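Local structure of probable TonB-dependent siderophore receptor PiuA (Acinetobacter baumannii, 5FP1) at residues 36-41 / 475-480; 45-50 / 115-120; 483-488 / 526-531; 538-543 / 570-575. The protein probably takes part in the first step of iron uptake across the outer membrane by binding iron-chelating siderophores, and may bind ferric enterobactin with micromolar affinity. One frame throughout, in Å; residues are numbered along the deposited sequence.

Contact 1 of 4, residues 36-41 / 475-480. With C8E ((hydroxyethyloxy)tri(ethyloxy)octane), chain H.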
loop_
_atom_site.group_PDB
_atom_site.type_symbol
_atom_site.label_atom_id
_atom_site.label_comp_id
_atom_site.label_asym_id
_atom_site.label_seq_id
_atom_site.Cartn_x
_atom_site.Cartn_y
_atom_site.Cartn_z
ATOM N N PRO A 36 17.575 3.241 16.768
ATOM C CA PRO A 36 17.913 3.623 15.395
ATOM C C PRO A 36 17.820 2.432 14.467
ATOM O O PRO A 36 17.908 1.291 14.916
ATOM C CB PRO A 36 19.366 4.125 15.483
ATOM C CG PRO A 36 19.820 3.883 16.880
ATOM C CD PRO A 36 18.631 3.591 17.736
ATOM N N LEU A 37 17.604 2.683 13.180
ATOM C CA LEU A 37 17.361 1.573 12.271
ATOM C C LEU A 37 18.565 0.606 12.219
ATOM O O LEU A 37 18.391 -0.601 12.131
ATOM C CB LEU A 37 16.977 2.094 10.900
ATOM C CG LEU A 37 15.597 2.802 10.899
ATOM C CD1 LEU A 37 15.341 3.345 9.507
ATOM C CD2 LEU A 37 14.485 1.869 11.370
ATOM N N LEU A 38 19.777 1.138 12.329
ATOM C CA LEU A 38 21.007 0.308 12.345
ATOM C C LEU A 38 20.986 -0.798 13.389
ATOM O O LEU A 38 21.485 -1.908 13.158
ATOM C CB LEU A 38 22.217 1.240 12.583
ATOM C CG LEU A 38 23.601 0.584 12.664
ATOM C CD1 LEU A 38 23.981 0.043 11.304
ATOM C CD2 LEU A 38 24.633 1.610 13.152
ATOM N N ASP A 39 20.387 -0.505 14.537
ATOM C CA ASP A 39 20.366 -1.416 15.652
ATOM C C ASP A 39 19.039 -2.111 15.839
ATOM O O ASP A 39 18.865 -2.865 16.780
ATOM C CB ASP A 39 20.706 -0.647 16.914
ATOM C CG ASP A 39 22.098 -0.020 16.834
ATOM O OD1 ASP A 39 22.898 -0.437 15.968
ATOM O OD2 ASP A 39 22.340 0.931 17.576
ATOM N N THR A 40 18.100 -1.869 14.936
ATOM C CA THR A 40 16.778 -2.483 15.042
ATOM C C THR A 40 16.841 -3.843 14.370
ATOM O O THR A 40 17.258 -3.937 13.223
ATOM C CB THR A 40 15.725 -1.553 14.389
ATOM O OG1 THR A 40 15.683 -0.301 15.098
ATOM C CG2 THR A 40 14.340 -2.208 14.377
ATOM N N PRO A 41 16.464 -4.919 15.084
ATOM C CA PRO A 41 16.574 -6.275 14.553
ATOM C C PRO A 41 15.356 -6.667 13.693
ATOM O O PRO A 41 14.663 -7.650 13.970
ATOM C CB PRO A 41 16.684 -7.125 15.819
ATOM C CG PRO A 41 15.859 -6.359 16.822
ATOM C CD PRO A 41 16.065 -4.918 16.504
ATOM N N THR A 475 20.576 -8.082 19.175
ATOM C CA THR A 475 21.495 -7.417 18.287
ATOM C C THR A 475 22.898 -7.424 18.944
ATOM O O THR A 475 23.042 -7.036 20.113
ATOM C CB THR A 475 21.085 -5.978 18.028
ATOM O OG1 THR A 475 19.791 -5.940 17.387
ATOM C CG2 THR A 475 22.101 -5.321 17.128
ATOM N N PHE A 476 23.891 -7.911 18.208
ATOM C CA PHE A 476 25.302 -7.814 18.628
ATOM C C PHE A 476 25.969 -6.779 17.769
ATOM O O PHE A 476 25.866 -6.798 16.546
ATOM C CB PHE A 476 26.051 -9.152 18.509
ATOM C CG PHE A 476 27.512 -9.022 18.831
ATOM C CD1 PHE A 476 27.920 -8.796 20.146
ATOM C CD2 PHE A 476 28.461 -9.029 17.828
ATOM C CE1 PHE A 476 29.263 -8.625 20.456
ATOM C CE2 PHE A 476 29.802 -8.859 18.138
ATOM C CZ PHE A 476 30.199 -8.657 19.443
ATOM N N LYS A 477 26.655 -5.834 18.396
ATOM C CA LYS A 477 27.349 -4.812 17.640
ATOM C C LYS A 477 28.894 -5.015 17.662
ATOM O O LYS A 477 29.540 -4.698 18.661
ATOM C CB LYS A 477 26.993 -3.435 18.190
ATOM C CG LYS A 477 25.499 -3.087 18.060
ATOM C CD LYS A 477 25.149 -1.682 18.553
ATOM C CE LYS A 477 25.802 -0.579 17.760
ATOM N NZ LYS A 477 25.590 -0.714 16.292
ATOM N N PRO A 478 29.477 -5.504 16.556
ATOM C CA PRO A 478 30.935 -5.686 16.554
ATOM C C PRO A 478 31.678 -4.383 16.695
ATOM O O PRO A 478 32.758 -4.372 17.286
ATOM C CB PRO A 478 31.218 -6.299 15.190
ATOM C CG PRO A 478 29.929 -6.964 14.814
ATOM C CD PRO A 478 28.888 -6.012 15.315
ATOM N N THR A 479 31.114 -3.321 16.122
ATOM C CA THR A 479 31.578 -1.950 16.286
ATOM C C THR A 479 30.347 -1.068 16.397
ATOM O O THR A 479 29.208 -1.541 16.196
ATOM C CB THR A 479 32.376 -1.440 15.065
ATOM O OG1 THR A 479 31.480 -1.191 13.969
ATOM C CG2 THR A 479 33.402 -2.422 14.631
ATOM N N GLU A 480 30.548 0.215 16.687
ATOM C CA GLU A 480 29.393 1.089 16.881
ATOM C C GLU A 480 28.591 1.252 15.567
ATOM O O GLU A 480 27.395 1.537 15.601
ATOM C CB GLU A 480 29.798 2.446 17.460
ATOM C CG GLU A 480 30.504 3.328 16.468
ATOM C CD GLU A 480 30.969 4.646 17.079
ATOM O OE1 GLU A 480 30.239 5.213 17.919
ATOM O OE2 GLU A 480 32.067 5.116 16.708
HETATM C C1 C8E H . 37.302 -2.441 14.945
HETATM C C2 C8E H . 36.527 -3.643 15.453
HETATM C C3 C8E H . 36.599 -4.808 14.479
HETATM C C4 C8E H . 35.294 -5.066 13.744
HETATM C C5 C8E H . 35.338 -6.393 13.003
HETATM C C6 C8E H . 33.958 -6.758 12.485
HETATM C C7 C8E H . 34.015 -7.973 11.566
HETATM C C8 C8E H . 32.819 -7.976 10.618
HETATM O O9 C8E H . 31.811 -8.895 11.039
HETATM C C10 C8E H . 30.994 -9.320 9.945
HETATM C C11 C8E H . 29.719 -9.952 10.492
HETATM O O12 C8E H . 29.040 -10.676 9.468
#

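Contact 2 of 4, residues 45-50 / 115-120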
loop_
_atom_site.group_PDB
_atom_site.type_symbol
_atom_site.label_atom_id
_atom_site.label_comp_id
_atom_site.label_asym_id
_atom_site.label_seq_id
_atom_site.Cartn_x
_atom_site.Cartn_y
_atom_site.Cartn_z
ATOM N N SER A 45 12.535 -0.474 5.317
ATOM C CA SER A 45 12.994 0.378 4.216
ATOM C C SER A 45 12.267 1.716 4.303
ATOM O O SER A 45 11.045 1.764 4.496
ATOM C CB SER A 45 12.673 -0.225 2.859
ATOM O OG SER A 45 13.454 -1.384 2.601
ATOM N N VAL A 46 12.989 2.795 4.082
ATOM C CA VAL A 46 12.360 4.121 4.053
ATOM C C VAL A 46 12.467 4.722 2.667
ATOM O O VAL A 46 13.554 4.838 2.100
ATOM C CB VAL A 46 12.968 5.052 5.103
ATOM C CG1 VAL A 46 12.294 6.426 5.058
ATOM C CG2 VAL A 46 12.824 4.445 6.486
ATOM N N ILE A 47 11.322 5.027 2.078
ATOM C CA ILE A 47 11.285 5.784 0.847
ATOM C C ILE A 47 11.477 7.249 1.233
ATOM O O ILE A 47 10.569 7.906 1.738
ATOM C CB ILE A 47 9.962 5.598 0.090
ATOM C CG1 ILE A 47 9.681 4.124 -0.130
ATOM C CG2 ILE A 47 10.051 6.294 -1.254
ATOM C CD1 ILE A 47 8.322 3.851 -0.759
ATOM N N SER A 48 12.690 7.755 1.040
ATOM C CA SER A 48 13.068 9.036 1.626
ATOM C C SER A 48 12.466 10.239 0.888
ATOM O O SER A 48 12.087 10.155 -0.275
ATOM C CB SER A 48 14.585 9.166 1.633
ATOM O OG SER A 48 15.072 9.247 0.312
ATOM N N LYS A 49 12.430 11.362 1.578
ATOM C CA LYS A 49 12.061 12.659 1.011
ATOM C C LYS A 49 12.814 12.928 -0.278
ATOM O O LYS A 49 12.213 13.309 -1.295
ATOM C CB LYS A 49 12.337 13.751 2.032
ATOM C CG LYS A 49 11.952 15.158 1.604
ATOM C CD LYS A 49 12.241 16.121 2.749
ATOM C CE LYS A 49 11.603 17.489 2.566
ATOM N NZ LYS A 49 12.350 18.269 1.568
ATOM N N GLN A 50 14.117 12.688 -0.279
ATOM C CA GLN A 50 14.901 13.032 -1.464
ATOM C C GLN A 50 14.575 12.112 -2.626
ATOM O O GLN A 50 14.544 12.548 -3.774
ATOM C CB GLN A 50 16.414 13.019 -1.186
ATOM C CG GLN A 50 17.247 13.577 -2.350
ATOM C CD GLN A 50 16.926 15.024 -2.644
ATOM O OE1 GLN A 50 16.925 15.859 -1.744
ATOM N NE2 GLN A 50 16.600 15.320 -3.891
ATOM N N GLU A 115 6.005 13.164 3.909
ATOM C CA GLU A 115 7.445 13.366 4.143
ATOM C C GLU A 115 8.271 12.156 3.668
ATOM O O GLU A 115 9.225 12.278 2.902
ATOM C CB GLU A 115 7.640 13.563 5.661
ATOM C CG GLU A 115 9.075 13.834 6.102
ATOM C CD GLU A 115 9.537 15.265 5.798
ATOM O OE1 GLU A 115 8.708 16.142 5.465
ATOM O OE2 GLU A 115 10.744 15.510 5.887
ATOM N N GLN A 116 7.886 10.966 4.138
ATOM C CA GLN A 116 8.554 9.715 3.768
ATOM C C GLN A 116 7.610 8.547 3.979
ATOM O O GLN A 116 6.593 8.700 4.619
ATOM C CB GLN A 116 9.836 9.490 4.594
ATOM C CG GLN A 116 9.603 9.297 6.069
ATOM C CD GLN A 116 10.825 9.612 6.917
ATOM O OE1 GLN A 116 11.608 10.492 6.585
ATOM N NE2 GLN A 116 10.958 8.925 8.034
ATOM N N VAL A 117 7.946 7.389 3.407
ATOM C CA VAL A 117 7.125 6.201 3.559
ATOM C C VAL A 117 8.016 5.124 4.193
ATOM O O VAL A 117 9.106 4.852 3.711
ATOM C CB VAL A 117 6.625 5.667 2.199
ATOM C CG1 VAL A 117 5.713 4.472 2.426
ATOM C CG2 VAL A 117 5.893 6.747 1.425
ATOM N N GLU A 118 7.556 4.540 5.285
ATOM C CA GLU A 118 8.311 3.522 5.980
ATOM C C GLU A 118 7.674 2.169 5.775
ATOM O O GLU A 118 6.494 1.939 6.170
ATOM C CB GLU A 118 8.399 3.864 7.465
ATOM C CG GLU A 118 9.022 5.227 7.715
ATOM C CD GLU A 118 9.334 5.501 9.170
ATOM O OE1 GLU A 118 9.059 4.637 10.053
ATOM O OE2 GLU A 118 9.860 6.598 9.419
ATOM N N VAL A 119 8.437 1.262 5.168
ATOM C CA VAL A 119 7.958 -0.100 4.918
ATOM C C VAL A 119 8.601 -1.076 5.898
ATOM O O VAL A 119 9.815 -1.351 5.826
ATOM C CB VAL A 119 8.266 -0.530 3.494
ATOM C CG1 VAL A 119 7.651 -1.883 3.188
ATOM C CG2 VAL A 119 7.756 0.514 2.489
ATOM N N THR A 120 7.790 -1.615 6.796
ATOM C CA THR A 120 8.238 -2.645 7.699
ATOM C C THR A 120 8.089 -3.940 6.949
ATOM O O THR A 120 7.018 -4.232 6.395
ATOM C CB THR A 120 7.417 -2.661 8.998
ATOM O OG1 THR A 120 7.646 -1.434 9.696
ATOM C CG2 THR A 120 7.825 -3.819 9.879
HETATM O O HOH W 1 13.175 11.108 4.450
#

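Contact 3 of 4, residues 483-488 / 526-531. With C8E ((hydroxyethyloxy)tri(ethyloxy)octane), chain C.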
loop_
_atom_site.group_PDB
_atom_site.type_symbol
_atom_site.label_atom_id
_atom_site.label_comp_id
_atom_site.label_asym_id
_atom_site.label_seq_id
_atom_site.Cartn_x
_atom_site.Cartn_y
_atom_site.Cartn_z
ATOM N N SER A 483 25.919 -4.066 13.103
ATOM C CA SER A 483 24.978 -4.893 13.842
ATOM C C SER A 483 24.839 -6.248 13.188
ATOM O O SER A 483 24.868 -6.362 11.959
ATOM C CB SER A 483 23.589 -4.253 13.870
ATOM O OG SER A 483 22.601 -5.274 13.936
ATOM N N ILE A 484 24.681 -7.275 14.015
ATOM C CA ILE A 484 24.310 -8.600 13.544
ATOM C C ILE A 484 23.208 -9.046 14.462
ATOM O O ILE A 484 23.317 -8.893 15.698
ATOM C CB ILE A 484 25.465 -9.629 13.628
ATOM C CG1 ILE A 484 26.733 -9.090 12.990
ATOM C CG2 ILE A 484 25.082 -10.903 12.896
ATOM C CD1 ILE A 484 27.952 -9.934 13.355
ATOM N N TYR A 485 22.115 -9.566 13.894
ATOM C CA TYR A 485 20.965 -9.865 14.719
ATOM C C TYR A 485 20.237 -11.100 14.308
ATOM O O TYR A 485 20.388 -11.589 13.180
ATOM C CB TYR A 485 19.991 -8.665 14.750
ATOM C CG TYR A 485 19.288 -8.428 13.426
ATOM C CD1 TYR A 485 18.072 -9.061 13.128
ATOM C CD2 TYR A 485 19.848 -7.598 12.470
ATOM C CE1 TYR A 485 17.425 -8.850 11.897
ATOM C CE2 TYR A 485 19.213 -7.369 11.251
ATOM C CZ TYR A 485 18.001 -7.996 10.974
ATOM O OH TYR A 485 17.434 -7.780 9.739
ATOM N N THR A 486 19.454 -11.591 15.262
ATOM C CA THR A 486 18.474 -12.661 15.075
ATOM C C THR A 486 17.188 -12.169 15.706
ATOM O O THR A 486 17.220 -11.621 16.807
ATOM C CB THR A 486 18.880 -13.942 15.844
ATOM O OG1 THR A 486 20.220 -14.306 15.507
ATOM C CG2 THR A 486 17.935 -15.089 15.508
ATOM N N SER A 487 16.051 -12.404 15.056
ATOM C CA SER A 487 14.782 -12.031 15.663
ATOM C C SER A 487 13.635 -12.923 15.272
ATOM O O SER A 487 13.664 -13.614 14.261
ATOM C CB SER A 487 14.446 -10.562 15.360
ATOM O OG SER A 487 14.133 -10.397 13.993
ATOM N N TYR A 488 12.628 -12.900 16.117
ATOM C CA TYR A 488 11.411 -13.646 15.911
ATOM C C TYR A 488 10.221 -12.743 16.227
ATOM O O TYR A 488 10.203 -12.052 17.239
ATOM C CB TYR A 488 11.398 -14.880 16.809
ATOM C CG TYR A 488 10.145 -15.697 16.693
ATOM C CD1 TYR A 488 9.925 -16.527 15.612
ATOM C CD2 TYR A 488 9.153 -15.590 17.649
ATOM C CE1 TYR A 488 8.753 -17.270 15.506
ATOM C CE2 TYR A 488 7.986 -16.322 17.555
ATOM C CZ TYR A 488 7.791 -17.156 16.482
ATOM O OH TYR A 488 6.603 -17.871 16.406
ATOM N N GLY A 526 20.075 -11.137 10.300
ATOM C CA GLY A 526 20.541 -10.088 9.452
ATOM C C GLY A 526 21.760 -9.344 9.950
ATOM O O GLY A 526 22.249 -9.559 11.081
ATOM N N THR A 527 22.231 -8.451 9.094
ATOM C CA THR A 527 23.318 -7.571 9.448
ATOM C C THR A 527 23.117 -6.208 8.795
ATOM O O THR A 527 22.553 -6.093 7.685
ATOM C CB THR A 527 24.692 -8.219 9.099
ATOM O OG1 THR A 527 25.756 -7.429 9.666
ATOM C CG2 THR A 527 24.868 -8.312 7.607
ATOM N N LYS A 528 23.531 -5.170 9.506
ATOM C CA LYS A 528 23.434 -3.792 9.034
ATOM C C LYS A 528 24.715 -3.035 9.350
ATOM O O LYS A 528 25.266 -3.208 10.429
ATOM C CB LYS A 528 22.262 -3.075 9.713
ATOM C CG LYS A 528 20.894 -3.769 9.559
ATOM C CD LYS A 528 19.744 -2.866 10.004
ATOM C CE LYS A 528 18.435 -3.659 10.040
ATOM N NZ LYS A 528 17.325 -2.788 10.494
ATOM N N TRP A 529 25.136 -2.160 8.442
ATOM C CA TRP A 529 26.418 -1.438 8.580
ATOM C C TRP A 529 26.309 -0.037 8.062
ATOM O O TRP A 529 25.854 0.174 6.931
ATOM C CB TRP A 529 27.540 -2.156 7.819
ATOM C CG TRP A 529 27.851 -3.426 8.464
ATOM C CD1 TRP A 529 27.211 -4.619 8.280
ATOM C CD2 TRP A 529 28.829 -3.645 9.496
ATOM N NE1 TRP A 529 27.743 -5.575 9.124
ATOM C CE2 TRP A 529 28.726 -5.003 9.887
ATOM C CE3 TRP A 529 29.790 -2.837 10.104
ATOM C CZ2 TRP A 529 29.547 -5.567 10.864
ATOM C CZ3 TRP A 529 30.610 -3.405 11.079
ATOM C CH2 TRP A 529 30.479 -4.753 11.448
ATOM N N ASP A 530 26.724 0.925 8.884
ATOM C CA ASP A 530 27.004 2.281 8.404
ATOM C C ASP A 530 28.464 2.369 7.986
ATOM O O ASP A 530 29.329 1.972 8.757
ATOM C CB ASP A 530 26.748 3.316 9.501
ATOM C CG ASP A 530 25.299 3.775 9.569
ATOM O OD1 ASP A 530 24.432 3.217 8.864
ATOM O OD2 ASP A 530 25.031 4.688 10.363
ATOM N N PHE A 531 28.716 2.911 6.790
ATOM C CA PHE A 531 30.043 2.987 6.169
ATOM C C PHE A 531 30.341 4.403 5.739
ATOM O O PHE A 531 29.440 5.254 5.648
ATOM C CB PHE A 531 30.114 2.203 4.852
ATOM C CG PHE A 531 30.064 0.736 4.995
ATOM C CD1 PHE A 531 31.130 0.042 5.559
ATOM C CD2 PHE A 531 28.974 0.027 4.511
ATOM C CE1 PHE A 531 31.100 -1.339 5.679
ATOM C CE2 PHE A 531 28.943 -1.360 4.618
ATOM C CZ PHE A 531 30.006 -2.042 5.203
HETATM C C1 C8E C . 20.436 -16.377 18.936
HETATM C C2 C8E C . 21.495 -15.423 19.446
HETATM C C3 C8E C . 21.444 -14.134 18.659
HETATM C C4 C8E C . 22.798 -13.491 18.549
HETATM C C5 C8E C . 22.800 -12.310 17.609
HETATM C C6 C8E C . 22.498 -12.717 16.187
HETATM C C7 C8E C . 23.717 -13.145 15.438
HETATM C C8 C8E C . 23.319 -14.059 14.290
HETATM O O9 C8E C . 23.215 -15.376 14.838
HETATM C C10 C8E C . 22.419 -16.283 14.067
HETATM C C11 C8E C . 23.210 -16.787 12.873
HETATM O O12 C8E C . 23.704 -15.681 12.128
HETATM C C13 C8E C . 24.467 -16.136 11.007
HETATM C C14 C8E C . 24.931 -14.947 10.178
HETATM O O15 C8E C . 26.223 -14.513 10.602
HETATM C C16 C8E C . 27.254 -14.927 9.700
HETATM C C17 C8E C . 28.436 -13.975 9.780
HETATM O O18 C8E C . 27.933 -12.652 9.922
#

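Contact 4 of 4, residues 538-543 / 570-575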
loop_
_atom_site.group_PDB
_atom_site.type_symbol
_atom_site.label_atom_id
_atom_site.label_comp_id
_atom_site.label_asym_id
_atom_site.label_seq_id
_atom_site.Cartn_x
_atom_site.Cartn_y
_atom_site.Cartn_z
ATOM N N LEU A 538 24.313 -0.238 4.500
ATOM C CA LEU A 538 24.051 -1.509 3.846
ATOM C C LEU A 538 23.225 -2.365 4.796
ATOM O O LEU A 538 23.492 -2.394 6.010
ATOM C CB LEU A 538 25.374 -2.199 3.560
ATOM C CG LEU A 538 25.311 -3.632 3.060
ATOM C CD1 LEU A 538 24.759 -3.646 1.651
ATOM C CD2 LEU A 538 26.694 -4.269 3.100
ATOM N N THR A 539 22.224 -3.061 4.267
ATOM C CA THR A 539 21.453 -4.016 5.068
ATOM C C THR A 539 21.358 -5.344 4.306
ATOM O O THR A 539 21.297 -5.385 3.070
ATOM C CB THR A 539 20.004 -3.540 5.381
ATOM O OG1 THR A 539 19.270 -3.402 4.152
ATOM C CG2 THR A 539 19.975 -2.206 6.152
ATOM N N ALA A 540 21.350 -6.432 5.054
ATOM C CA ALA A 540 21.127 -7.759 4.508
ATOM C C ALA A 540 20.317 -8.558 5.506
ATOM O O ALA A 540 20.515 -8.433 6.713
ATOM C CB ALA A 540 22.450 -8.448 4.239
ATOM N N ALA A 541 19.418 -9.402 5.003
ATOM C CA ALA A 541 18.586 -10.231 5.851
ATOM C C ALA A 541 18.201 -11.497 5.140
ATOM O O ALA A 541 17.968 -11.496 3.913
ATOM C CB ALA A 541 17.344 -9.466 6.266
ATOM N N ILE A 542 18.099 -12.569 5.925
ATOM C CA ILE A 542 17.658 -13.869 5.466
ATOM C C ILE A 542 16.538 -14.225 6.415
ATOM O O ILE A 542 16.651 -14.008 7.613
ATOM C CB ILE A 542 18.795 -14.916 5.574
ATOM C CG1 ILE A 542 19.862 -14.631 4.536
ATOM C CG2 ILE A 542 18.262 -16.329 5.412
ATOM C CD1 ILE A 542 19.499 -15.165 3.174
ATOM N N PHE A 543 15.443 -14.774 5.897
ATOM C CA PHE A 543 14.242 -14.911 6.710
ATOM C C PHE A 543 13.329 -16.002 6.210
ATOM O O PHE A 543 13.375 -16.395 5.043
ATOM C CB PHE A 543 13.467 -13.582 6.752
ATOM C CG PHE A 543 13.156 -13.041 5.387
ATOM C CD1 PHE A 543 12.030 -13.438 4.700
ATOM C CD2 PHE A 543 14.010 -12.140 4.794
ATOM C CE1 PHE A 543 11.783 -12.947 3.423
ATOM C CE2 PHE A 543 13.784 -11.653 3.525
ATOM C CZ PHE A 543 12.663 -12.051 2.843
ATOM N N PHE A 570 15.650 -13.515 0.952
ATOM C CA PHE A 570 16.849 -12.726 1.164
ATOM C C PHE A 570 16.603 -11.312 0.665
ATOM O O PHE A 570 16.023 -11.098 -0.415
ATOM C CB PHE A 570 18.012 -13.365 0.398
ATOM C CG PHE A 570 19.235 -12.513 0.337
ATOM C CD1 PHE A 570 19.978 -12.268 1.467
ATOM C CD2 PHE A 570 19.671 -11.999 -0.863
ATOM C CE1 PHE A 570 21.136 -11.508 1.407
ATOM C CE2 PHE A 570 20.811 -11.213 -0.928
ATOM C CZ PHE A 570 21.542 -10.967 0.212
ATOM N N GLU A 571 17.023 -10.329 1.449
ATOM C CA GLU A 571 16.880 -8.941 1.054
ATOM C C GLU A 571 18.218 -8.247 1.283
ATOM O O GLU A 571 18.893 -8.485 2.289
ATOM C CB GLU A 571 15.785 -8.212 1.892
ATOM C CG GLU A 571 14.348 -8.560 1.534
ATOM C CD GLU A 571 13.307 -8.282 2.646
ATOM O OE1 GLU A 571 13.657 -7.780 3.754
ATOM O OE2 GLU A 571 12.133 -8.630 2.414
ATOM N N LEU A 572 18.549 -7.337 0.393
ATOM C CA LEU A 572 19.747 -6.494 0.489
ATOM C C LEU A 572 19.354 -5.057 0.127
ATOM O O LEU A 572 18.576 -4.834 -0.799
ATOM C CB LEU A 572 20.781 -7.032 -0.487
ATOM C CG LEU A 572 22.238 -6.613 -0.496
ATOM C CD1 LEU A 572 22.976 -7.176 0.703
ATOM C CD2 LEU A 572 22.843 -7.178 -1.779
ATOM N N GLY A 573 19.879 -4.088 0.867
ATOM C CA GLY A 573 19.587 -2.679 0.651
ATOM C C GLY A 573 20.857 -1.847 0.782
ATOM O O GLY A 573 21.743 -2.184 1.569
ATOM N N LEU A 574 20.959 -0.786 -0.005
ATOM C CA LEU A 574 22.110 0.135 0.057
ATOM C C LEU A 574 21.624 1.538 -0.213
ATOM O O LEU A 574 21.052 1.794 -1.270
ATOM C CB LEU A 574 23.197 -0.256 -0.967
ATOM C CG LEU A 574 24.414 0.685 -1.033
ATOM C CD1 LEU A 574 25.238 0.625 0.240
ATOM C CD2 LEU A 574 25.291 0.372 -2.235
ATOM N N ASN A 575 21.811 2.442 0.749
ATOM C CA ASN A 575 21.397 3.826 0.608
ATOM C C ASN A 575 22.448 4.826 1.098
ATOM O O ASN A 575 23.093 4.599 2.124
ATOM C CB ASN A 575 20.113 4.089 1.398
ATOM C CG ASN A 575 18.907 3.336 0.837
ATOM O OD1 ASN A 575 18.187 3.856 -0.021
ATOM N ND2 ASN A 575 18.722 2.097 1.276
HETATM O O HOH W 2 18.068 -5.602 3.658
#

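Contact 1 of 4, residues 36-41 / 475-480
Asp39 and Lys477 meet in a salt bridge, with Lys477 NZ 2.7 Å from Asp39 OD1. The two side chains cross at about a right angle, and the ammonium comes to OD1 on its syn side but 33° out of the carboxylate plane. Lys477 reaches this place by curling: straight at chi2, its chain bends at chi3 (64°) and again at chi4, which turns NZ back over its own loop. There a hydrogen bond of 3.0 Å joins Lys477 NZ to Glu480 O from above the carbonyl plane, and Gly482 O accepts another. Two carbonyls and a carboxylate thus grip one ammonium, a setting likely to favour its charged form.

Hydrogen bonds also fix the turn that presents Asp39. Pro36 O takes Asp39 N on one face of its plane and Thr40 OG1 on the other, the distance from Thr40 OG1 to Pro36 O being 2.7 Å.

Van der Waals contacts fill in the rest. Leu38 CD2 lies 3.7 Å from Glu480 O, while Pro41 CB comes equally near Thr475 OG1. Further along the barrel loop, Thr479 CG2 touches C4 of a bound detergent at 3.4 Å.

Such a link between the N-terminal part of the plug and a short turn joining two barrel strands exemplifies the plug-in-barrel fold of TonB-dependent receptors.

Contact 2 of 4, residues 45-50 / 115-120
Gln116 carries its side chain obliquely across Val46 on the neighbouring strand. Its CB starts 3.3 Å from Ile47 O, and with chi1 at 65° CG stands between the backbone N and the carbonyl carbon. From there CG and CD run past Val46 CG1, CD at 4.0 Å. At the tip the amide divides its work. OE1 accepts from a water, 2.7 Å away, that in turn accepts from Lys49 N; NE2 gives a 2.9 Å hydrogen bond to the anti lone pair of Glu118 OE2, which lies nearly in the amide plane. Ser28 OG and Ala29 N also bind the Glu118 carboxylate, whose rotation is therefore well fixed. On the opposite face Ile47 CD1 packs 3.9 Å from Val117 CB.

Two hydrogen-bonded pairs, Ser45 with Val119 and Ile47 with Val117, hold the antiparallel strands. Strand 43-47 is the edge of the plug's mixed sheet, strand 114-121 lies between it and strand 135-141, and Ser48 N-caps helix 49-55 through Leu51 N.

Contact 3 of 4, residues 483-488 / 526-531
Tyr485 turns its ring over Gly526 because CG stands between the backbone N and the carbonyl carbon (chi1 70°), while Thr527 holds OG1 anti to its backbone N (chi1 -170°), beside Ser483 O. The ring rests on glycine backbone in a CH-pi contact: Gly526 CA is 3.8 Å from the ring centroid and 25° off its normal. This cross-strand cover of a residue without a side chain is of the kind known as aromatic rescue of glycine. Glu524 accepts the Tyr485 hydroxyl and so anchors the far end of the ring.

Ser483 O takes two hydrogen bonds, from Lys528 N at 3.0 Å and from Thr527 OG1 at 2.7 Å. Trp529 NE1 donates to that same Thr527 OG1 over 2.8 Å, so indole, hydroxyl and carbonyl form a short relay that would polarise the hydroxyl.

Extended beyond CG, Lys528 passes CE 4.0 Å from Tyr485 CE2 and carries NZ to the carbonyls of Leu37, Thr40 and Lys42 in the plug. Across the sheet from it, Ile484 CG2 lies 3.7 Å from C7 of a bound detergent, which marks the outward face.

Strand 482-493 has strand 459-476 as its other neighbour, and strand 518-531 is followed in the barrel wall by strand 536-555.

Contact 4 of 4, residues 538-543 / 570-575
Ile542 and Phe570 form the tight end of the apolar face, with Ile542 CD1 3.4 Å from Phe570 CD1. The isoleucine methyl approaches the ring obliquely and also nears Phe570 CB. Next along, Leu572 CD1 sits 3.8 Å from Ala540 CB, and Leu538 CD1 is 4.1 Å from Leu572 CD1. Packing is slacker at the end of this row, where Leu538 CB and Leu574 CD1 are 4.4 Å apart. The row lies largely on the outer surface of the barrel, where lipid is expected.

The inner face is more polar and largely buried against the plug. Phe543, its CG between the backbone N and the carbonyl carbon (chi1 54°), swings its ring across the Glu571 side chain, Phe543 CZ lying 3.5 Å from Glu571 OE2 with ring and carboxylate planes 50° apart. Arg88 of the plug joins both, as salt-bridge partner of the carboxylate and as cation over the ring. On the same face a water stands 2.6 Å from Thr539 OG1, opposite Gly573, and gives a weak bond to Glu571 O.

The two segments pair antiparallel within the hairpin of strands 536-555 and 558-575; strand 518-531 flanks it on one side and strand 582-597 on the other.

How the contacts relate
Contacts 3 and 4 are successive pairings in the barrel wall, and contact 1 sets the plug loop 36-41 against the strand end and turn beside contact 3; centres are about 6 Å apart for contacts 1 and 3 and about 9 Å for contacts 3 and 4. The seams between them are barrel hydrogen bonds, probably Phe476 N to Ile484 O (2.8 Å) and Trp529 O to Leu538 N (2.9 Å). Contact 2 lies deeper, within the plug, its centre about 20 Å from that of contact 1; the two touch where Leu37 CD1 packs on Val46 CG2. Pro41 O probably accepts from Ser487 OG. Detergent molecules lie against the outward side of contacts 1 and 3, consistent with the membrane-facing surface of this receptor.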